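Local coordinates for Glyoxalase/bleomycin resistance protein/dioxygenase (Vibrio splendidus, PDB 2RK9) that belongs to the glyoxalase/bleomycin resistance protein/dioxygenase superfamily and is probably a metal-dependent enzyme or a small-molecule-binding protein, at the interface of chains A and B. Numbering follows the deposited sequence. Chains: chain A/B, Glyoxalase/bleomycin resistance protein/dioxygenase.

Contact 1: the interface of chains A and B. Residues chain A 7, 9, 11, 75, 77, 79, 130; chain B 7, 9, 11, 49-50, 75, 77.
Two copies of a glyoxalase-family protein meet here about a two-fold axis, through an apolar seam between strands 7-13 and 75-80 of A and their counterparts in B, with no N or O bonded across it. A:Phe77 shows how such a seam is built. Its CB stands back on strand 75-80, and the first torsion sets CG anti to the carbonyl carbon, beside the backbone N (chi1 -64°), so that the ring is sent toward chain B. On the CD1–CE1 side, CD1 approaches CG of B:Pro9, while CE1 is wedged against that proline, 3.6 Å from its CG; the two side chains slide past each other in opposite directions. The same CE1 lies 3.8 Å from CE1 of B:Phe77, bringing the symmetry-related rings together near the axis. At the tip, CZ meets methyl CD2 of B:Leu11 end-on at 3.8 Å, and CE2 touches the same methyl. Within chain A, CG1 of A:Val75 rests 3.7 Å above one ring face, toward the rim, and CD2 of A:Phe77 sits over the face of A:Phe130, so the ring's rotation is probably restrained by its own subunit. Beside it, A:Val7 puts CG1 in the crowded position between backbone N and carbonyl carbon (chi1 52°), 3.7 Å from the backbone O of B:Val7, with CD of B:Pro9 behind. Further out, the indole of A:Trp79 crosses B:Val50 at about a right angle, its CH2 lying 3.7 Å from the backbone O of B:Asp49.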
loop_
_atom_site.group_PDB
_atom_site.type_symbol
_atom_site.label_atom_id
_atom_site.label_comp_id
_atom_site.label_asym_id
_atom_site.label_seq_id
_atom_site.Cartn_x
_atom_site.Cartn_y
_atom_site.Cartn_z
ATOM N N VAL A 7 0.549 -7.174 -2.943
ATOM C CA VAL A 7 -0.101 -6.541 -1.819
ATOM C C VAL A 7 -1.064 -5.598 -2.520
ATOM O O VAL A 7 -0.677 -4.865 -3.424
ATOM C CB VAL A 7 0.861 -5.728 -0.907
ATOM C CG1 VAL A 7 1.677 -4.747 -1.723
ATOM C CG2 VAL A 7 0.038 -4.972 0.150
ATOM N N PRO A 9 -3.559 -2.605 -1.709
ATOM C CA PRO A 9 -4.083 -1.721 -0.668
ATOM C C PRO A 9 -5.588 -1.542 -0.807
ATOM O O PRO A 9 -6.116 -1.464 -1.911
ATOM C CB PRO A 9 -3.339 -0.405 -0.916
ATOM C CG PRO A 9 -2.071 -0.838 -1.618
ATOM C CD PRO A 9 -2.576 -1.903 -2.554
ATOM N N LEU A 11 -8.346 1.046 0.319
ATOM C CA LEU A 11 -8.484 2.392 0.860
ATOM C C LEU A 11 -9.914 2.771 1.172
ATOM O O LEU A 11 -10.807 2.644 0.330
ATOM C CB LEU A 11 -7.916 3.406 -0.127
ATOM C CG LEU A 11 -6.513 3.084 -0.645
ATOM C CD1 LEU A 11 -6.106 4.120 -1.675
ATOM C CD2 LEU A 11 -5.521 3.051 0.506
ATOM N N VAL A 75 -6.303 2.669 5.646
ATOM C CA VAL A 75 -5.628 1.713 4.774
ATOM C C VAL A 75 -5.566 0.330 5.382
ATOM O O VAL A 75 -5.282 0.188 6.557
ATOM C CB VAL A 75 -4.181 2.123 4.496
ATOM C CG1 VAL A 75 -3.520 1.079 3.585
ATOM C CG2 VAL A 75 -4.147 3.499 3.879
ATOM N N PHE A 77 -3.785 -3.233 4.235
ATOM C CA PHE A 77 -2.935 -3.888 3.251
ATOM C C PHE A 77 -3.300 -5.351 3.027
ATOM O O PHE A 77 -2.948 -6.199 3.845
ATOM C CB PHE A 77 -1.473 -3.798 3.697
ATOM C CG PHE A 77 -0.945 -2.398 3.772
ATOM C CD1 PHE A 77 -0.621 -1.701 2.614
ATOM C CD2 PHE A 77 -0.765 -1.775 5.003
ATOM C CE1 PHE A 77 -0.127 -0.405 2.678
ATOM C CE2 PHE A 77 -0.269 -0.471 5.077
ATOM C CZ PHE A 77 0.051 0.211 3.907
ATOM N N TRP A 79 -2.397 -8.481 1.870
ATOM C CA TRP A 79 -1.103 -9.046 1.505
ATOM C C TRP A 79 -1.069 -10.556 1.218
ATOM O O TRP A 79 -1.264 -11.369 2.123
ATOM C CB TRP A 79 -0.133 -8.702 2.641
ATOM C CG TRP A 79 1.309 -8.922 2.370
ATOM C CD1 TRP A 79 1.939 -10.119 2.201
ATOM C CD2 TRP A 79 2.327 -7.917 2.290
ATOM N NE1 TRP A 79 3.286 -9.926 2.026
ATOM C CE2 TRP A 79 3.554 -8.584 2.076
ATOM C CE3 TRP A 79 2.323 -6.517 2.380
ATOM C CZ2 TRP A 79 4.766 -7.901 1.949
ATOM C CZ3 TRP A 79 3.529 -5.836 2.253
ATOM C CH2 TRP A 79 4.737 -6.533 2.040
ATOM N N PHE A 130 -2.419 -5.001 8.548
ATOM C CA PHE A 130 -2.130 -5.920 7.465
ATOM C C PHE A 130 -3.105 -7.080 7.483
ATOM O O PHE A 130 -3.366 -7.680 8.526
ATOM C CB PHE A 130 -0.701 -6.460 7.598
ATOM C CG PHE A 130 0.361 -5.503 7.128
ATOM C CD1 PHE A 130 1.031 -5.723 5.929
ATOM C CD2 PHE A 130 0.683 -4.377 7.874
ATOM C CE1 PHE A 130 2.011 -4.833 5.479
ATOM C CE2 PHE A 130 1.662 -3.480 7.430
ATOM C CZ PHE A 130 2.324 -3.709 6.234
ATOM N N VAL B 7 3.165 -1.992 -6.621
ATOM C CA VAL B 7 3.003 -0.840 -5.753
ATOM C C VAL B 7 3.727 -1.279 -4.492
ATOM O O VAL B 7 3.464 -2.358 -3.970
ATOM C CB VAL B 7 1.524 -0.509 -5.406
ATOM C CG1 VAL B 7 0.806 -1.720 -4.814
ATOM C CG2 VAL B 7 1.498 0.644 -4.402
ATOM N N PRO B 9 4.447 -0.036 -0.741
ATOM C CA PRO B 9 4.140 0.955 0.288
ATOM C C PRO B 9 5.386 1.341 1.065
ATOM O O PRO B 9 6.229 0.497 1.358
ATOM C CB PRO B 9 3.136 0.228 1.181
ATOM C CG PRO B 9 2.516 -0.787 0.265
ATOM C CD PRO B 9 3.714 -1.287 -0.496
ATOM N N LEU B 11 6.373 3.034 4.582
ATOM C CA LEU B 11 5.769 3.375 5.865
ATOM C C LEU B 11 6.671 4.157 6.809
ATOM O O LEU B 11 7.817 3.780 7.033
ATOM C CB LEU B 11 5.345 2.087 6.575
ATOM C CG LEU B 11 4.628 1.031 5.734
ATOM C CD1 LEU B 11 4.395 -0.212 6.587
ATOM C CD2 LEU B 11 3.316 1.594 5.202
ATOM N N ASP B 49 7.193 -6.689 -1.609
ATOM C CA ASP B 49 8.030 -5.704 -0.932
ATOM C C ASP B 49 7.339 -4.583 -0.148
ATOM O O ASP B 49 6.207 -4.197 -0.442
ATOM C CB ASP B 49 8.983 -5.058 -1.948
ATOM C CG ASP B 49 9.762 -6.077 -2.766
ATOM O OD1 ASP B 49 9.932 -7.231 -2.314
ATOM O OD2 ASP B 49 10.232 -5.706 -3.863
ATOM N N VAL B 50 8.057 -4.068 0.847
ATOM C CA VAL B 50 7.594 -2.964 1.679
ATOM C C VAL B 50 8.821 -2.161 2.116
ATOM O O VAL B 50 9.901 -2.719 2.321
ATOM C CB VAL B 50 6.852 -3.455 2.961
ATOM C CG1 VAL B 50 7.773 -4.288 3.813
ATOM C CG2 VAL B 50 6.360 -2.258 3.790
ATOM N N VAL B 75 1.923 6.960 5.225
ATOM C CA VAL B 75 2.054 6.068 4.074
ATOM C C VAL B 75 2.251 6.786 2.740
ATOM O O VAL B 75 1.582 7.775 2.436
ATOM C CB VAL B 75 0.829 5.144 3.925
ATOM C CG1 VAL B 75 1.114 4.064 2.890
ATOM C CG2 VAL B 75 0.494 4.519 5.245
ATOM N N PHE B 77 2.589 5.497 -1.242
ATOM C CA PHE B 77 2.498 4.357 -2.151
ATOM C C PHE B 77 3.411 4.544 -3.362
ATOM O O PHE B 77 3.117 5.361 -4.226
ATOM C CB PHE B 77 1.053 4.191 -2.639
ATOM C CG PHE B 77 0.073 3.846 -1.547
ATOM C CD1 PHE B 77 0.025 2.560 -1.013
ATOM C CD2 PHE B 77 -0.798 4.811 -1.046
ATOM C CE1 PHE B 77 -0.875 2.237 0.004
ATOM C CE2 PHE B 77 -1.703 4.500 -0.025
ATOM C CZ PHE B 77 -1.738 3.205 0.500
#

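Contact 2: the interface of chains A and B. Residues chain A 11-15, 19, 55, 73-75; chain B 67-69, 71-72, 126, 128.
The rings of B:Tyr128 and A:Phe14, with the side chain of B:Leu71, form the apolar centre of this subunit contact in a glyoxalase/bleomycin resistance superfamily protein. A:Leu11 lays its CD2 methyl over one face of the tyrosine ring, toward the rim, with CB against CE2, while CG2 of A:Val75 packs tightly on CE1 at 3.4 Å. Nearby, A:Phe14 and B:Leu71 reach tip to tip, CE2 of the phenyl lying 3.5 Å from methyl CD1. Further out, the backbone of B:Leu67 and B:Glu68 comes to the edge of the same phenyl in its plane. Outward from the tyrosine ring, the hydroxyl OH of B:Tyr128 donates to the backbone O of A:Tyr12 at 2.8 Å, in the carbonyl plane and on a lone pair. The carbonyl O of A:Gly74, 3.1 Å from that OH, is a second possible acceptor for its proton. The carboxylate of B:Asp126 faces the start of helix 16-26. Its OD1 accepts the backbone N-H of A:Phe14 (N to OD1 3.0 Å), a nearly straight bond (164° at H) arriving from above the carboxylate plane. Its OD2 takes the hydroxyl OG of A:Ser19 on the syn lone pair at 2.6 Å. The helix end may favour the charged form of this acid. Water 1 ties OD1 to A:Asp15 and A:Ser19. On the opposite flank, B:Gly72 N donates to A:Ser73 O at 2.8 Å, and water 2 links A:Ser73 OG to the backbone of B:Glu68.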
loop_
_atom_site.group_PDB
_atom_site.type_symbol
_atom_site.label_atom_id
_atom_site.label_comp_id
_atom_site.label_asym_id
_atom_site.label_seq_id
_atom_site.Cartn_x
_atom_site.Cartn_y
_atom_site.Cartn_z
ATOM N N LEU A 11 -8.346 1.046 0.319
ATOM C CA LEU A 11 -8.484 2.392 0.860
ATOM C C LEU A 11 -9.914 2.771 1.172
ATOM O O LEU A 11 -10.807 2.644 0.330
ATOM C CB LEU A 11 -7.916 3.406 -0.127
ATOM C CG LEU A 11 -6.513 3.084 -0.645
ATOM C CD1 LEU A 11 -6.106 4.120 -1.675
ATOM C CD2 LEU A 11 -5.521 3.051 0.506
ATOM N N TYR A 12 -10.133 3.245 2.388
ATOM C CA TYR A 12 -11.458 3.667 2.742
ATOM C C TYR A 12 -11.624 5.095 2.234
ATOM O O TYR A 12 -10.704 5.915 2.320
ATOM C CB TYR A 12 -11.653 3.530 4.246
ATOM C CG TYR A 12 -11.995 2.101 4.611
ATOM C CD1 TYR A 12 -11.004 1.166 4.892
ATOM C CD2 TYR A 12 -13.317 1.669 4.617
ATOM C CE1 TYR A 12 -11.324 -0.167 5.168
ATOM C CE2 TYR A 12 -13.648 0.353 4.891
ATOM C CZ TYR A 12 -12.650 -0.565 5.166
ATOM O OH TYR A 12 -12.975 -1.877 5.441
ATOM N N CYS A 13 -12.786 5.366 1.658
ATOM C CA CYS A 13 -13.082 6.670 1.082
ATOM C C CYS A 13 -14.315 7.303 1.706
ATOM O O CYS A 13 -15.305 6.629 1.968
ATOM C CB CYS A 13 -13.289 6.523 -0.423
ATOM S SG CYS A 13 -11.887 5.747 -1.278
ATOM N N PHE A 14 -14.247 8.612 1.916
ATOM C CA PHE A 14 -15.352 9.361 2.501
ATOM C C PHE A 14 -16.538 9.453 1.532
ATOM O O PHE A 14 -17.688 9.223 1.914
ATOM C CB PHE A 14 -14.884 10.768 2.873
ATOM C CG PHE A 14 -13.871 10.799 3.986
ATOM C CD1 PHE A 14 -14.257 10.553 5.300
ATOM C CD2 PHE A 14 -12.532 11.083 3.723
ATOM C CE1 PHE A 14 -13.325 10.598 6.336
ATOM C CE2 PHE A 14 -11.594 11.128 4.752
ATOM C CZ PHE A 14 -11.992 10.884 6.059
ATOM N N ASP A 15 -16.237 9.775 0.281
ATOM C CA ASP A 15 -17.238 9.924 -0.772
ATOM C C ASP A 15 -16.783 9.023 -1.925
ATOM O O ASP A 15 -15.980 9.434 -2.760
ATOM C CB ASP A 15 -17.270 11.392 -1.209
ATOM C CG ASP A 15 -18.483 11.737 -2.049
ATOM O OD1 ASP A 15 -18.753 11.034 -3.042
ATOM O OD2 ASP A 15 -19.157 12.736 -1.713
ATOM N N SER A 19 -14.014 9.671 -4.997
ATOM C CA SER A 19 -12.761 8.929 -5.052
ATOM C C SER A 19 -12.667 8.098 -6.327
ATOM O O SER A 19 -11.615 8.040 -6.961
ATOM C CB SER A 19 -12.640 8.027 -3.823
ATOM O OG SER A 19 -12.746 8.789 -2.632
ATOM N N ILE A 55 -17.303 4.736 3.048
ATOM C CA ILE A 55 -17.722 4.645 4.438
ATOM C C ILE A 55 -19.172 5.097 4.555
ATOM O O ILE A 55 -19.755 5.593 3.579
ATOM C CB ILE A 55 -16.855 5.532 5.341
ATOM C CG1 ILE A 55 -15.371 5.300 5.045
ATOM C CG2 ILE A 55 -17.137 5.191 6.800
ATOM C CD1 ILE A 55 -14.533 6.521 5.364
ATOM N N SER A 73 -4.290 5.337 8.913
ATOM C CA SER A 73 -5.744 5.271 9.029
ATOM C C SER A 73 -6.428 5.170 7.661
ATOM O O SER A 73 -6.063 5.870 6.713
ATOM C CB SER A 73 -6.277 6.490 9.792
ATOM O OG SER A 73 -6.031 7.689 9.079
ATOM N N GLY A 74 -7.411 4.279 7.567
ATOM C CA GLY A 74 -8.145 4.095 6.326
ATOM C C GLY A 74 -7.529 3.096 5.368
ATOM O O GLY A 74 -8.156 2.710 4.387
ATOM N N VAL A 75 -6.303 2.669 5.646
ATOM C CA VAL A 75 -5.628 1.713 4.774
ATOM C C VAL A 75 -5.566 0.330 5.382
ATOM O O VAL A 75 -5.282 0.188 6.557
ATOM C CB VAL A 75 -4.181 2.123 4.496
ATOM C CG1 VAL A 75 -3.520 1.079 3.585
ATOM C CG2 VAL A 75 -4.147 3.499 3.879
ATOM N N LEU B 67 -11.685 8.247 11.599
ATOM C CA LEU B 67 -11.456 8.568 10.186
ATOM C C LEU B 67 -11.703 10.050 9.895
ATOM O O LEU B 67 -12.838 10.499 9.968
ATOM C CB LEU B 67 -12.347 7.707 9.286
ATOM C CG LEU B 67 -12.158 6.191 9.383
ATOM C CD1 LEU B 67 -13.111 5.468 8.443
ATOM C CD2 LEU B 67 -10.717 5.810 9.080
ATOM N N GLU B 68 -10.643 10.742 9.635
ATOM C CA GLU B 68 -10.694 12.178 9.389
ATOM C C GLU B 68 -9.661 12.595 8.347
ATOM O O GLU B 68 -8.532 12.106 8.399
ATOM C CB GLU B 68 -10.484 12.951 10.691
ATOM C CG GLU B 68 -11.526 12.662 11.759
ATOM C CD GLU B 68 -11.281 13.437 13.038
ATOM O OE1 GLU B 68 -10.298 14.206 13.088
ATOM O OE2 GLU B 68 -12.070 13.276 13.992
ATOM N N PHE B 69 -10.048 13.430 7.406
ATOM C CA PHE B 69 -9.123 13.880 6.366
ATOM C C PHE B 69 -7.945 14.598 7.024
ATOM O O PHE B 69 -8.136 15.420 7.913
ATOM C CB PHE B 69 -9.826 14.841 5.405
ATOM C CG PHE B 69 -8.903 15.456 4.392
ATOM C CD1 PHE B 69 -8.689 14.844 3.161
ATOM C CD2 PHE B 69 -8.229 16.639 4.676
ATOM C CE1 PHE B 69 -7.819 15.403 2.226
ATOM C CE2 PHE B 69 -7.356 17.205 3.747
ATOM C CZ PHE B 69 -7.151 16.587 2.524
ATOM N N LEU B 71 -6.505 10.964 5.293
ATOM C CA LEU B 71 -6.289 9.582 5.696
ATOM C C LEU B 71 -4.930 9.105 5.203
ATOM O O LEU B 71 -4.293 9.774 4.387
ATOM C CB LEU B 71 -7.378 8.684 5.112
ATOM C CG LEU B 71 -8.799 8.972 5.582
ATOM C CD1 LEU B 71 -9.778 8.121 4.777
ATOM C CD2 LEU B 71 -8.909 8.679 7.081
ATOM N N GLY B 72 -4.496 7.957 5.722
ATOM C CA GLY B 72 -3.230 7.361 5.323
ATOM C C GLY B 72 -1.948 8.013 5.813
ATOM O O GLY B 72 -0.886 7.795 5.228
ATOM N N ASP B 126 -9.162 11.887 -0.542
ATOM C CA ASP B 126 -9.208 11.413 0.839
ATOM C C ASP B 126 -7.935 11.689 1.632
ATOM O O ASP B 126 -7.923 11.533 2.852
ATOM C CB ASP B 126 -9.505 9.918 0.853
ATOM C CG ASP B 126 -10.796 9.581 0.137
ATOM O OD1 ASP B 126 -11.885 9.887 0.672
ATOM O OD2 ASP B 126 -10.724 9.023 -0.976
ATOM N N TYR B 128 -4.722 10.325 0.678
ATOM C CA TYR B 128 -3.669 9.346 0.378
ATOM C C TYR B 128 -2.607 9.880 -0.579
ATOM O O TYR B 128 -2.916 10.551 -1.561
ATOM C CB TYR B 128 -4.278 8.075 -0.215
ATOM C CG TYR B 128 -5.279 7.410 0.693
ATOM C CD1 TYR B 128 -4.878 6.817 1.893
ATOM C CD2 TYR B 128 -6.632 7.372 0.358
ATOM C CE1 TYR B 128 -5.797 6.210 2.730
ATOM C CE2 TYR B 128 -7.557 6.761 1.195
ATOM C CZ TYR B 128 -7.132 6.185 2.374
ATOM O OH TYR B 128 -8.038 5.587 3.207
HETATM O O HOH W 1 -13.918 10.715 -0.820
HETATM O O HOH W 2 -7.956 9.755 10.233
#

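Contact 3: the interface of chains A and B. Residues chain A 91, 94-95, 98, 122-125, 132; chain B 22-23, 26-27.
No polar atom is held by a bond across this contact between two copies of a glyoxalase/bleomycin resistance superfamily fold; the hydroxyl OG of A:Ser94 has four carbons of B:Val26 within 4 Å, CG1 leading at 3.5 Å, in van der Waals contact only. The end of helix 16-26 in B, with B:Leu27 just beyond it, packs against helix 84-95, strands 116-123 and 129-134 and the loop after strand 116-123 of A. A:Ser94 places OG in the crowded position between backbone N and carbonyl carbon (chi1 55°), where it faces the valine. B:Phe22 hides the largest area of any residue in this patch (89 Å²), its CG standing anti to the backbone N (chi1 -176°). A:Pro125 lies over one face of the ring, obliquely, with CD 3.6 Å from the ring centroid. The opposite face is backed by CB of B:Val26 from its own helix, so the phenyl is clamped from both sides. Its far edge is met in plane by CG1 of A:Val122, which lies tip to tip with CZ at 3.8 Å, and by CB of A:Ser98. The side chain of A:Thr124 crosses that of B:Phe22 at about a right angle, and its methyl CG2 also touches CE1 of B:Phe23 at 4.0 Å. Toward the other end, both methyls of B:Leu27 reach A:Phe132, CD1 meeting CZ at 3.9 Å, while CD2 also lies beside CG2 of A:Val91 at 3.8 Å.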
loop_
_atom_site.group_PDB
_atom_site.type_symbol
_atom_site.label_atom_id
_atom_site.label_comp_id
_atom_site.label_asym_id
_atom_site.label_seq_id
_atom_site.Cartn_x
_atom_site.Cartn_y
_atom_site.Cartn_z
ATOM N N VAL A 91 3.246 -15.687 14.332
ATOM C CA VAL A 91 2.804 -14.460 14.984
ATOM C C VAL A 91 2.211 -14.757 16.363
ATOM O O VAL A 91 2.429 -13.998 17.308
ATOM C CB VAL A 91 1.764 -13.710 14.130
ATOM C CG1 VAL A 91 1.280 -12.472 14.865
ATOM C CG2 VAL A 91 2.376 -13.333 12.786
ATOM N N SER A 94 5.141 -15.308 18.753
ATOM C CA SER A 94 6.010 -14.169 19.069
ATOM C C SER A 94 5.317 -12.886 19.550
ATOM O O SER A 94 5.890 -12.119 20.325
ATOM C CB SER A 94 6.869 -13.849 17.844
ATOM O OG SER A 94 6.044 -13.629 16.714
ATOM N N ALA A 95 4.098 -12.642 19.086
ATOM C CA ALA A 95 3.369 -11.433 19.474
ATOM C C ALA A 95 1.874 -11.620 19.257
ATOM O O ALA A 95 1.266 -10.963 18.416
ATOM C CB ALA A 95 3.873 -10.234 18.661
ATOM N N SER A 98 -0.550 -8.798 18.855
ATOM C CA SER A 98 -0.498 -8.004 17.638
ATOM C C SER A 98 -1.536 -8.482 16.630
ATOM O O SER A 98 -1.745 -7.857 15.585
ATOM C CB SER A 98 0.906 -8.073 17.040
ATOM O OG SER A 98 1.830 -7.424 17.905
ATOM N N VAL A 122 -3.102 -8.256 11.327
ATOM C CA VAL A 122 -2.105 -7.891 12.322
ATOM C C VAL A 122 -1.941 -6.375 12.344
ATOM O O VAL A 122 -2.046 -5.713 11.312
ATOM C CB VAL A 122 -0.731 -8.515 11.978
ATOM C CG1 VAL A 122 0.355 -7.896 12.831
ATOM C CG2 VAL A 122 -0.772 -10.019 12.187
ATOM N N GLN A 123 -1.713 -5.824 13.528
ATOM C CA GLN A 123 -1.481 -4.391 13.640
ATOM C C GLN A 123 -0.031 -4.244 14.067
ATOM O O GLN A 123 0.384 -4.837 15.065
ATOM C CB GLN A 123 -2.392 -3.754 14.687
ATOM C CG GLN A 123 -2.149 -2.263 14.842
ATOM C CD GLN A 123 -3.216 -1.583 15.670
ATOM O OE1 GLN A 123 -3.369 -1.864 16.860
ATOM N NE2 GLN A 123 -3.967 -0.685 15.041
ATOM N N THR A 124 0.746 -3.479 13.309
ATOM C CA THR A 124 2.146 -3.285 13.655
ATOM C C THR A 124 2.270 -2.259 14.776
ATOM O O THR A 124 1.304 -1.588 15.130
ATOM C CB THR A 124 2.981 -2.813 12.441
ATOM O OG1 THR A 124 2.741 -1.421 12.188
ATOM C CG2 THR A 124 2.613 -3.625 11.205
ATOM N N PRO A 125 3.468 -2.136 15.362
ATOM C CA PRO A 125 3.703 -1.183 16.450
ATOM C C PRO A 125 3.390 0.266 16.076
ATOM O O PRO A 125 3.097 1.093 16.944
ATOM C CB PRO A 125 5.183 -1.392 16.768
ATOM C CG PRO A 125 5.368 -2.851 16.495
ATOM C CD PRO A 125 4.634 -3.020 15.184
ATOM N N PHE A 132 -3.237 -10.519 5.961
ATOM C CA PHE A 132 -2.532 -11.570 5.244
ATOM C C PHE A 132 -3.556 -12.549 4.685
ATOM O O PHE A 132 -4.415 -13.050 5.414
ATOM C CB PHE A 132 -1.527 -12.252 6.183
ATOM C CG PHE A 132 -0.404 -11.340 6.609
ATOM C CD1 PHE A 132 0.518 -10.868 5.672
ATOM C CD2 PHE A 132 -0.318 -10.883 7.921
ATOM C CE1 PHE A 132 1.507 -9.945 6.037
ATOM C CE2 PHE A 132 0.664 -9.965 8.294
ATOM C CZ PHE A 132 1.576 -9.494 7.352
ATOM N N PHE B 22 10.049 -6.010 14.202
ATOM C CA PHE B 22 8.708 -6.571 14.155
ATOM C C PHE B 22 8.505 -7.314 12.844
ATOM O O PHE B 22 8.060 -8.456 12.826
ATOM C CB PHE B 22 7.654 -5.473 14.259
ATOM C CG PHE B 22 6.258 -6.000 14.310
ATOM C CD1 PHE B 22 5.734 -6.486 15.504
ATOM C CD2 PHE B 22 5.470 -6.035 13.164
ATOM C CE1 PHE B 22 4.446 -7.000 15.555
ATOM C CE2 PHE B 22 4.182 -6.550 13.209
ATOM C CZ PHE B 22 3.668 -7.031 14.405
ATOM N N PHE B 23 8.826 -6.651 11.740
ATOM C CA PHE B 23 8.669 -7.268 10.432
ATOM C C PHE B 23 9.553 -8.495 10.253
ATOM O O PHE B 23 9.108 -9.508 9.722
ATOM C CB PHE B 23 8.958 -6.257 9.324
ATOM C CG PHE B 23 7.791 -5.386 8.991
ATOM C CD1 PHE B 23 7.385 -4.380 9.859
ATOM C CD2 PHE B 23 7.059 -5.611 7.835
ATOM C CE1 PHE B 23 6.264 -3.608 9.581
ATOM C CE2 PHE B 23 5.934 -4.847 7.544
ATOM C CZ PHE B 23 5.536 -3.843 8.421
ATOM N N VAL B 26 8.772 -11.036 14.019
ATOM C CA VAL B 26 7.384 -11.474 14.112
ATOM C C VAL B 26 6.769 -11.946 12.795
ATOM O O VAL B 26 6.097 -12.980 12.757
ATOM C CB VAL B 26 6.486 -10.349 14.687
ATOM C CG1 VAL B 26 5.043 -10.829 14.780
ATOM C CG2 VAL B 26 6.996 -9.923 16.069
ATOM N N LEU B 27 6.995 -11.201 11.716
ATOM C CA LEU B 27 6.401 -11.551 10.428
ATOM C C LEU B 27 7.277 -12.365 9.479
ATOM O O LEU B 27 6.789 -12.909 8.490
ATOM C CB LEU B 27 5.912 -10.278 9.729
ATOM C CG LEU B 27 4.884 -9.448 10.509
ATOM C CD1 LEU B 27 4.451 -8.249 9.679
ATOM C CD2 LEU B 27 3.677 -10.313 10.851
#

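Contact 1 occupies the middle of the interface: its C-alpha centre lies about 14 Å from that of contact 2 and about 15 Å from that of contact 3, whereas contacts 2 and 3 are about 23 Å apart. Contacts 1 and 2 share A:Leu11 and A:Val75, so strands 7-13 and 75-80 carry the apolar seam directly into the polar flank. Strand 129-134 gives A:Phe130 to contact 1 and A:Phe132 to contact 3, and helix 16-26 serves contacts 2 and 3 from opposite chains. Two-fold symmetry repeats each contact, a pattern consistent with a dimer, although the crystal alone does not prove one.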